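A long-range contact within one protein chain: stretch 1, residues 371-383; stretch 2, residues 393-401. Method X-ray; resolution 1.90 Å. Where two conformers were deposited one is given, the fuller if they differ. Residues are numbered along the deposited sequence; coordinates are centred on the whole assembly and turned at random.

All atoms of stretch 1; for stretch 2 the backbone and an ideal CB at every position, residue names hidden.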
ATOM      1  N   TYR A 371      10.422 -47.169  -2.475  1.00 12.54           N
ATOM      2  CA  TYR A 371       9.046 -47.111  -2.963  1.00 12.23           C
ATOM      3  C   TYR A 371       8.004 -47.602  -1.969  1.00 12.34           C
ATOM      4  O   TYR A 371       8.175 -48.650  -1.311  1.00 12.57           O
ATOM      5  CB  TYR A 371       8.887 -47.944  -4.233  1.00 12.43           C
ATOM      6  CG  TYR A 371       9.590 -47.398  -5.460  1.00 12.36           C
ATOM      7  CD1 TYR A 371       8.956 -46.459  -6.294  1.00 11.97           C
ATOM      8  CD2 TYR A 371      10.862 -47.826  -5.803  1.00 12.64           C
ATOM      9  CE1 TYR A 371       9.596 -45.959  -7.415  1.00 12.05           C
ATOM     10  CE2 TYR A 371      11.489 -47.345  -6.939  1.00 12.75           C
ATOM     11  CZ  TYR A 371      10.865 -46.412  -7.732  1.00 12.43           C
ATOM     12  OH  TYR A 371      11.490 -45.951  -8.873  1.00 12.46           O
ATOM     13  N   VAL A 372       6.909 -46.861  -1.893  1.00 12.28           N
ATOM     14  CA  VAL A 372       5.729 -47.312  -1.179  1.00 12.61           C
ATOM     15  C   VAL A 372       4.480 -46.956  -1.987  1.00 12.62           C
ATOM     16  O   VAL A 372       4.438 -45.923  -2.662  1.00 12.57           O
ATOM     17  CB  VAL A 372       5.707 -46.762   0.264  1.00 12.62           C
ATOM     18  CG1 VAL A 372       5.624 -45.259   0.300  1.00 12.23           C
ATOM     19  CG2 VAL A 372       4.562 -47.363   1.055  1.00 12.87           C
ATOM     20  N   ARG A 373       3.477 -47.818  -1.938  1.00 12.95           N
ATOM     21  CA  ARG A 373       2.242 -47.580  -2.665  0.60 13.29           C
ATOM     22  C   ARG A 373       1.407 -46.487  -1.998  1.00 12.41           C
ATOM     23  O   ARG A 373       1.524 -46.270  -0.804  1.00 12.09           O
ATOM     24  CB  ARG A 373       1.407 -48.855  -2.749  0.60 14.31           C
ATOM     25  CG  ARG A 373       2.077 -49.955  -3.566  0.60 15.88           C
ATOM     26  CD  ARG A 373       1.237 -51.218  -3.593  0.60 17.21           C
ATOM     27  NE  ARG A 373       0.760 -51.541  -2.255  0.60 17.99           N
ATOM     28  CZ  ARG A 373       1.146 -52.582  -1.527  0.60 19.42           C
ATOM     29  NH1 ARG A 373       0.631 -52.710  -0.310  0.60 19.60           N
ATOM     30  NH2 ARG A 373       2.008 -53.512  -2.005  0.60 19.97           N
ATOM     31  N   PRO A 374       0.582 -45.792  -2.784  1.00 11.78           N
ATOM     32  CA  PRO A 374      -0.355 -44.823  -2.212  1.00 11.33           C
ATOM     33  C   PRO A 374      -1.187 -45.508  -1.150  1.00 11.28           C
ATOM     34  O   PRO A 374      -1.726 -46.591  -1.392  1.00 11.59           O
ATOM     35  CB  PRO A 374      -1.221 -44.406  -3.405  1.00 11.40           C
ATOM     36  CG  PRO A 374      -0.367 -44.654  -4.600  1.00 11.82           C
ATOM     37  CD  PRO A 374       0.510 -45.840  -4.257  1.00 12.06           C
ATOM     38  N   THR A 375      -1.234 -44.908   0.026  1.00 11.01           N
ATOM     39  CA  THR A 375      -1.796 -45.537   1.209  1.00 11.08           C
ATOM     40  C   THR A 375      -2.939 -44.661   1.763  1.00 10.75           C
ATOM     41  O   THR A 375      -2.786 -43.447   1.904  1.00 10.38           O
ATOM     42  CB  THR A 375      -0.697 -45.752   2.247  1.00 11.20           C
ATOM     43  OG1 THR A 375       0.320 -46.607   1.703  1.00 11.61           O
ATOM     44  CG2 THR A 375      -1.231 -46.384   3.479  1.00 11.45           C
ATOM     45  N   ILE A 376      -4.082 -45.296   1.996  1.00 10.80           N
ATOM     46  CA  ILE A 376      -5.285 -44.668   2.518  1.00 10.86           C
ATOM     47  C   ILE A 376      -5.733 -45.429   3.761  1.00 11.32           C
ATOM     48  O   ILE A 376      -5.998 -46.630   3.683  1.00 11.71           O
ATOM     49  CB  ILE A 376      -6.414 -44.698   1.454  1.00 10.82           C
ATOM     50  CG1 ILE A 376      -6.008 -43.919   0.216  1.00 10.60           C
ATOM     51  CG2 ILE A 376      -7.724 -44.115   2.002  1.00 10.77           C
ATOM     52  CD1 ILE A 376      -6.973 -44.125  -0.937  1.00 10.88           C
ATOM     53  N   VAL A 377      -5.841 -44.726   4.891  1.00 11.46           N
ATOM     54  CA  VAL A 377      -6.200 -45.337   6.156  1.00 12.17           C
ATOM     55  C   VAL A 377      -7.381 -44.606   6.743  1.00 12.82           C
ATOM     56  O   VAL A 377      -7.315 -43.393   6.934  1.00 12.68           O
ATOM     57  CB  VAL A 377      -5.062 -45.242   7.196  1.00 12.08           C
ATOM     58  CG1 VAL A 377      -5.519 -45.770   8.533  1.00 12.35           C
ATOM     59  CG2 VAL A 377      -3.846 -45.993   6.719  1.00 12.26           C
ATOM     60  N   GLU A 378      -8.448 -45.335   7.050  1.00 14.19           N
ATOM     61  CA  GLU A 378      -9.545 -44.745   7.769  1.00 15.76           C
ATOM     62  C   GLU A 378      -9.278 -44.863   9.263  1.00 15.99           C
ATOM     63  O   GLU A 378      -9.145 -45.978   9.772  1.00 15.54           O
ATOM     64  CB  GLU A 378     -10.868 -45.364   7.362  1.00 17.70           C
ATOM     65  CG  GLU A 378     -12.043 -44.625   7.974  1.00 20.37           C
ATOM     66  CD  GLU A 378     -13.295 -44.566   7.084  1.00 22.38           C
ATOM     67  OE1 GLU A 378     -13.435 -45.281   6.061  1.00 23.64           O
ATOM     68  OE2 GLU A 378     -14.161 -43.782   7.456  1.00 26.07           O
ATOM     69  N   ALA A 379      -9.183 -43.724   9.958  1.00 15.85           N
ATOM     70  CA  ALA A 379      -8.803 -43.727  11.385  1.00 17.36           C
ATOM     71  C   ALA A 379      -9.996 -43.921  12.295  1.00 19.51           C
ATOM     72  O   ALA A 379     -11.098 -43.483  11.988  1.00 20.81           O
ATOM     73  CB  ALA A 379      -8.099 -42.451  11.772  1.00 16.70           C
ATOM     74  N   LYS A 380      -9.760 -44.567  13.429  1.00 20.88           N
ATOM     75  CA  LYS A 380     -10.811 -44.781  14.416  1.00 22.34           C
ATOM     76  C   LYS A 380     -11.189 -43.466  15.088  1.00 22.41           C
ATOM     77  O   LYS A 380     -12.359 -43.247  15.328  1.00 23.86           O
ATOM     78  CB  LYS A 380     -10.362 -45.850  15.423  1.00 23.33           C
ATOM     79  CG  LYS A 380     -11.408 -46.351  16.393  1.00 24.32           C
ATOM     80  CD  LYS A 380     -10.774 -47.349  17.361  1.00 24.87           C
ATOM     81  CE  LYS A 380     -11.733 -47.743  18.480  1.00 25.71           C
ATOM     82  NZ  LYS A 380     -11.008 -48.412  19.593  1.00 26.29           N
ATOM     83  N   HIS A 381     -10.213 -42.575  15.335  1.00 21.42           N
ATOM     84  CA  HIS A 381     -10.437 -41.256  15.971  1.00 20.56           C
ATOM     85  C   HIS A 381      -9.505 -40.161  15.405  1.00 19.75           C
ATOM     86  O   HIS A 381      -8.350 -40.460  14.986  1.00 19.26           O
ATOM     87  CB  HIS A 381     -10.173 -41.317  17.500  1.00 21.54           C
ATOM     88  CG  HIS A 381     -10.864 -42.442  18.230  1.00 22.70           C
ATOM     89  ND1 HIS A 381     -12.223 -42.469  18.461  1.00 22.52           N
ATOM     90  CD2 HIS A 381     -10.361 -43.538  18.851  1.00 23.62           C
ATOM     91  CE1 HIS A 381     -12.536 -43.550  19.148  1.00 23.70           C
ATOM     92  NE2 HIS A 381     -11.423 -44.217  19.402  1.00 24.75           N
ATOM     93  N   ALA A 382      -9.961 -38.904  15.440  1.00 18.31           N
ATOM     94  CA  ALA A 382      -9.138 -37.739  15.051  1.00 17.79           C
ATOM     95  C   ALA A 382      -7.875 -37.517  15.916  1.00 17.69           C
ATOM     96  O   ALA A 382      -6.982 -36.743  15.545  1.00 16.34           O
ATOM     97  CB  ALA A 382      -9.961 -36.472  15.091  1.00 17.66           C
ATOM     98  N   THR A 383      -7.858 -38.150  17.088  1.00 17.91           N
ATOM     99  CA  THR A 383      -6.729 -38.093  17.992  1.00 17.98           C
ATOM    100  C   THR A 383      -5.734 -39.222  17.767  1.00 17.64           C
ATOM    101  O   THR A 383      -4.691 -39.268  18.434  1.00 17.53           O
ATOM    102  CB  THR A 383      -7.220 -38.198  19.441  1.00 18.77           C
ATOM    103  OG1 THR A 383      -8.028 -39.372  19.559  1.00 19.09           O
ATOM    104  CG2 THR A 383      -8.035 -36.984  19.799  1.00 19.16           C
ATOM    105  N   UNK A 393       4.421 -38.707   3.607  1.00 16.48           N
ATOM    106  CA  UNK A 393       4.530 -39.718   2.534  1.00 14.95           C
ATOM    107  C   UNK A 393       3.191 -39.768   1.827  1.00 13.62           C
ATOM    108  O   UNK A 393       2.278 -38.970   2.169  1.00 12.93           O
ATOM    109  CB  UNK A 393       4.916 -41.095   3.078  1.00 14.95           C
ATOM    110  N   UNK A 394       3.041 -40.700   0.868  1.00 12.60           N
ATOM    111  CA  UNK A 394       1.827 -40.749   0.058  1.00 11.93           C
ATOM    112  C   UNK A 394       0.773 -41.482   0.867  1.00 11.58           C
ATOM    113  O   UNK A 394       0.422 -42.615   0.563  1.00 11.16           O
ATOM    114  CB  UNK A 394       2.070 -41.431  -1.290  1.00 11.93           C
ATOM    115  N   UNK A 395       0.318 -40.824   1.928  1.00 10.68           N
ATOM    116  CA  UNK A 395      -0.372 -41.482   3.020  1.00 10.65           C
ATOM    117  C   UNK A 395      -1.456 -40.542   3.503  1.00  9.93           C
ATOM    118  O   UNK A 395      -1.158 -39.492   3.999  1.00  9.53           O
ATOM    119  CB  UNK A 395       0.587 -41.861   4.151  1.00 10.65           C
ATOM    120  N   UNK A 396      -2.712 -40.918   3.337  1.00  9.66           N
ATOM    121  CA  UNK A 396      -3.816 -40.045   3.766  1.00  9.54           C
ATOM    122  C   UNK A 396      -4.680 -40.724   4.829  1.00  9.42           C
ATOM    123  O   UNK A 396      -4.953 -41.918   4.751  1.00  9.38           O
ATOM    124  CB  UNK A 396      -4.681 -39.652   2.566  1.00  9.54           C
ATOM    125  N   UNK A 397      -5.036 -39.953   5.846  1.00  9.02           N
ATOM    126  CA  UNK A 397      -5.883 -40.407   6.925  1.00  9.18           C
ATOM    127  C   UNK A 397      -7.292 -39.838   6.772  1.00  9.09           C
ATOM    128  O   UNK A 397      -7.467 -38.629   6.626  1.00  8.69           O
ATOM    129  CB  UNK A 397      -5.284 -40.011   8.276  1.00  9.18           C
ATOM    130  N   UNK A 398      -8.276 -40.740   6.794  1.00  9.34           N
ATOM    131  CA  UNK A 398      -9.661 -40.378   6.559  1.00  9.52           C
ATOM    132  C   UNK A 398     -10.412 -40.321   7.859  1.00  9.89           C
ATOM    133  O   UNK A 398     -10.326 -41.254   8.691  1.00  9.95           O
ATOM    134  CB  UNK A 398     -10.330 -41.365   5.601  1.00  9.52           C
ATOM    135  N   UNK A 399     -11.187 -39.246   7.992  1.00 10.07           N
ATOM    136  CA  UNK A 399     -12.066 -39.004   9.117  1.00 10.69           C
ATOM    137  C   UNK A 399     -13.430 -38.567   8.552  1.00 10.83           C
ATOM    138  O   UNK A 399     -13.493 -38.013   7.451  1.00 10.48           O
ATOM    139  CB  UNK A 399     -11.481 -37.953  10.062  1.00 10.69           C
ATOM    140  N   UNK A 400     -14.508 -38.837   9.282  1.00 11.01           N
ATOM    141  CA  UNK A 400     -15.846 -38.478   8.846  1.00 11.28           C
ATOM    142  C   UNK A 400     -16.476 -37.472   9.814  1.00 11.31           C
ATOM    143  O   UNK A 400     -16.095 -37.417  10.980  1.00 11.24           O
ATOM    144  CB  UNK A 400     -16.720 -39.728   8.728  1.00 11.28           C
ATOM    145  N   UNK A 401     -17.450 -36.716   9.314  1.00 11.23           N
ATOM    146  CA  UNK A 401     -18.179 -35.734  10.111  1.00 11.52           C
ATOM    147  C   UNK A 401     -19.600 -35.587   9.652  1.00 12.04           C
ATOM    148  O   UNK A 401     -19.957 -36.028   8.559  1.00 12.04           O
ATOM    149  CB  UNK A 401     -17.480 -34.374  10.060  1.00 11.52           C
TER

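Position 393 lies beside V372, its ideal CB 5.1 Å from V372 CG1. Phi/psi of -134/-175 is open to most residues. It is G393.

Position 394 points its CB toward stretch 1, 4.3 Å from P374 CA. V372 offers methyl groups nearby. A compact apolar side chain would suit, and phi of -82 also allows proline. It is P394. Its CG packs on V372 CG1 at 3.7 Å. Its O accepts a hydrogen bond from T375 N at 2.9 Å.

Position 395 pairs with T375, and its side chain shares the sheet face of T375 and V377. Both present methyls, so a large apolar or aromatic group would fit. It is F395. F395 CZ lies 3.8 Å from V377 CG2, and CD2 is 3.9 Å from T375 CG2.

Position 396 turns to the other face, with I376. Its ideal CB is 5.0 Å from I376 CG1. Valine, isoleucine or leucine would suit. It is V396, with CG1 3.7 Å from I376 CG1. V396 N donates to T375 O at 2.9 Å, and V396 O accepts from V377 N at 2.9 Å.

Position 397 returns to the face of V377, its ideal CB 5.1 Å from A379 CB. The small alanine leaves the choice wide: valine, threonine or something larger. It is T397, whose CG2 touches A379 CB at 3.6 Å.

Position 398 sits beside E378, with I376 on the same face. A branched apolar residue suits. It is V398, with CG2 3.9 Å from I376 CG2. V398 N donates to V377 O at 2.8 Å, and A379 N donates to V398 O at 3.0 Å. Water 1 lies 2.7 Å from A379 O and 3.1 Å from V398 O, within hydrogen-bonding reach of both.

Position 399 points its CB away, but A379 and A382 offer methyls to a side chain that bends back. Leucine or methionine could reach. It is L399: CD2 lies 4.0 Å from A379 CB, and CD1 lies 4.1 Å from A382 CB.

Position 400 points sideways, its ideal CB 5.0 Å from E378 OE2. That carboxylate favours arginine or lysine; a neutral donor is possible. It is R400, whose NE forms a salt bridge with E378 OE2 at 2.6 Å. NH2 adds weak hydrogen bonds to both carboxylate oxygens.

Position 401 has nothing of stretch 1 within reach, so many residues would do. It is F401.

Stretch 2, residues 393-401: GPFVTVLRF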
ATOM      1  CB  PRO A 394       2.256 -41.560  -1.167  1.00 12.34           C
ATOM      2  CG  PRO A 394       3.312 -42.487  -0.639  1.00 12.82           C
ATOM      3  CD  PRO A 394       4.045 -41.676   0.415  1.00 12.69           C
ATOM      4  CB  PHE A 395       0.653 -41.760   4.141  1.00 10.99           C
ATOM      5  CG  PHE A 395       0.120 -42.506   5.326  1.00 11.47           C
ATOM      6  CD1 PHE A 395      -0.853 -41.946   6.157  1.00 11.63           C
ATOM      7  CD2 PHE A 395       0.644 -43.742   5.677  1.00 11.88           C
ATOM      8  CE1 PHE A 395      -1.319 -42.638   7.258  1.00 12.20           C
ATOM      9  CE2 PHE A 395       0.199 -44.420   6.798  1.00 12.46           C
ATOM     10  CZ  PHE A 395      -0.789 -43.882   7.595  1.00 12.23           C
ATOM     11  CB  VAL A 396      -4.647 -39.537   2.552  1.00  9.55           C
ATOM     12  CG1 VAL A 396      -5.226 -40.697   1.748  1.00  9.83           C
ATOM     13  CG2 VAL A 396      -5.719 -38.530   2.992  1.00  9.63           C
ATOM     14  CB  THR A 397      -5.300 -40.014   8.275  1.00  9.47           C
ATOM     15  OG1 THR A 397      -3.972 -40.562   8.380  1.00  9.66           O
ATOM     16  CG2 THR A 397      -6.188 -40.550   9.415  1.00  9.77           C
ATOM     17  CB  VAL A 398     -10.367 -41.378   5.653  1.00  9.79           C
ATOM     18  CG1 VAL A 398     -11.751 -40.862   5.251  1.00  9.92           C
ATOM     19  CG2 VAL A 398      -9.538 -41.654   4.421  1.00  9.76           C
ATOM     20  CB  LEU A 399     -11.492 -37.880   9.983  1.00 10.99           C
ATOM     21  CG  LEU A 399     -10.125 -38.130  10.637  1.00 11.34           C
ATOM     22  CD1 LEU A 399      -9.464 -36.847  11.068  1.00 11.43           C
ATOM     23  CD2 LEU A 399     -10.280 -39.086  11.793  1.00 11.95           C
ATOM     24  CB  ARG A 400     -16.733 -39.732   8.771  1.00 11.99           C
ATOM     25  CG  ARG A 400     -16.215 -40.746   7.772  1.00 12.35           C
ATOM     26  CD  ARG A 400     -17.122 -41.943   7.698  1.00 13.43           C
ATOM     27  NE  ARG A 400     -16.548 -43.006   6.904  1.00 13.96           N
ATOM     28  CZ  ARG A 400     -17.262 -43.814   6.138  1.00 14.79           C
ATOM     29  NH1 ARG A 400     -18.579 -43.661   6.037  1.00 14.95           N
ATOM     30  NH2 ARG A 400     -16.638 -44.743   5.431  1.00 15.38           N
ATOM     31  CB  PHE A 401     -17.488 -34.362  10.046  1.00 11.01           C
ATOM     32  CG  PHE A 401     -17.604 -33.670   8.701  1.00 10.67           C
ATOM     33  CD1 PHE A 401     -16.737 -33.991   7.667  1.00 10.42           C
ATOM     34  CD2 PHE A 401     -18.600 -32.730   8.455  1.00 10.83           C
ATOM     35  CE1 PHE A 401     -16.823 -33.357   6.432  1.00 10.24           C
ATOM     36  CE2 PHE A 401     -18.691 -32.088   7.232  1.00 10.58           C
ATOM     37  CZ  PHE A 401     -17.798 -32.405   6.213  1.00 10.39           C
TER
HETATM   38  O   HOH W   1     -12.784 -42.430  10.133  1.00 35.76           O
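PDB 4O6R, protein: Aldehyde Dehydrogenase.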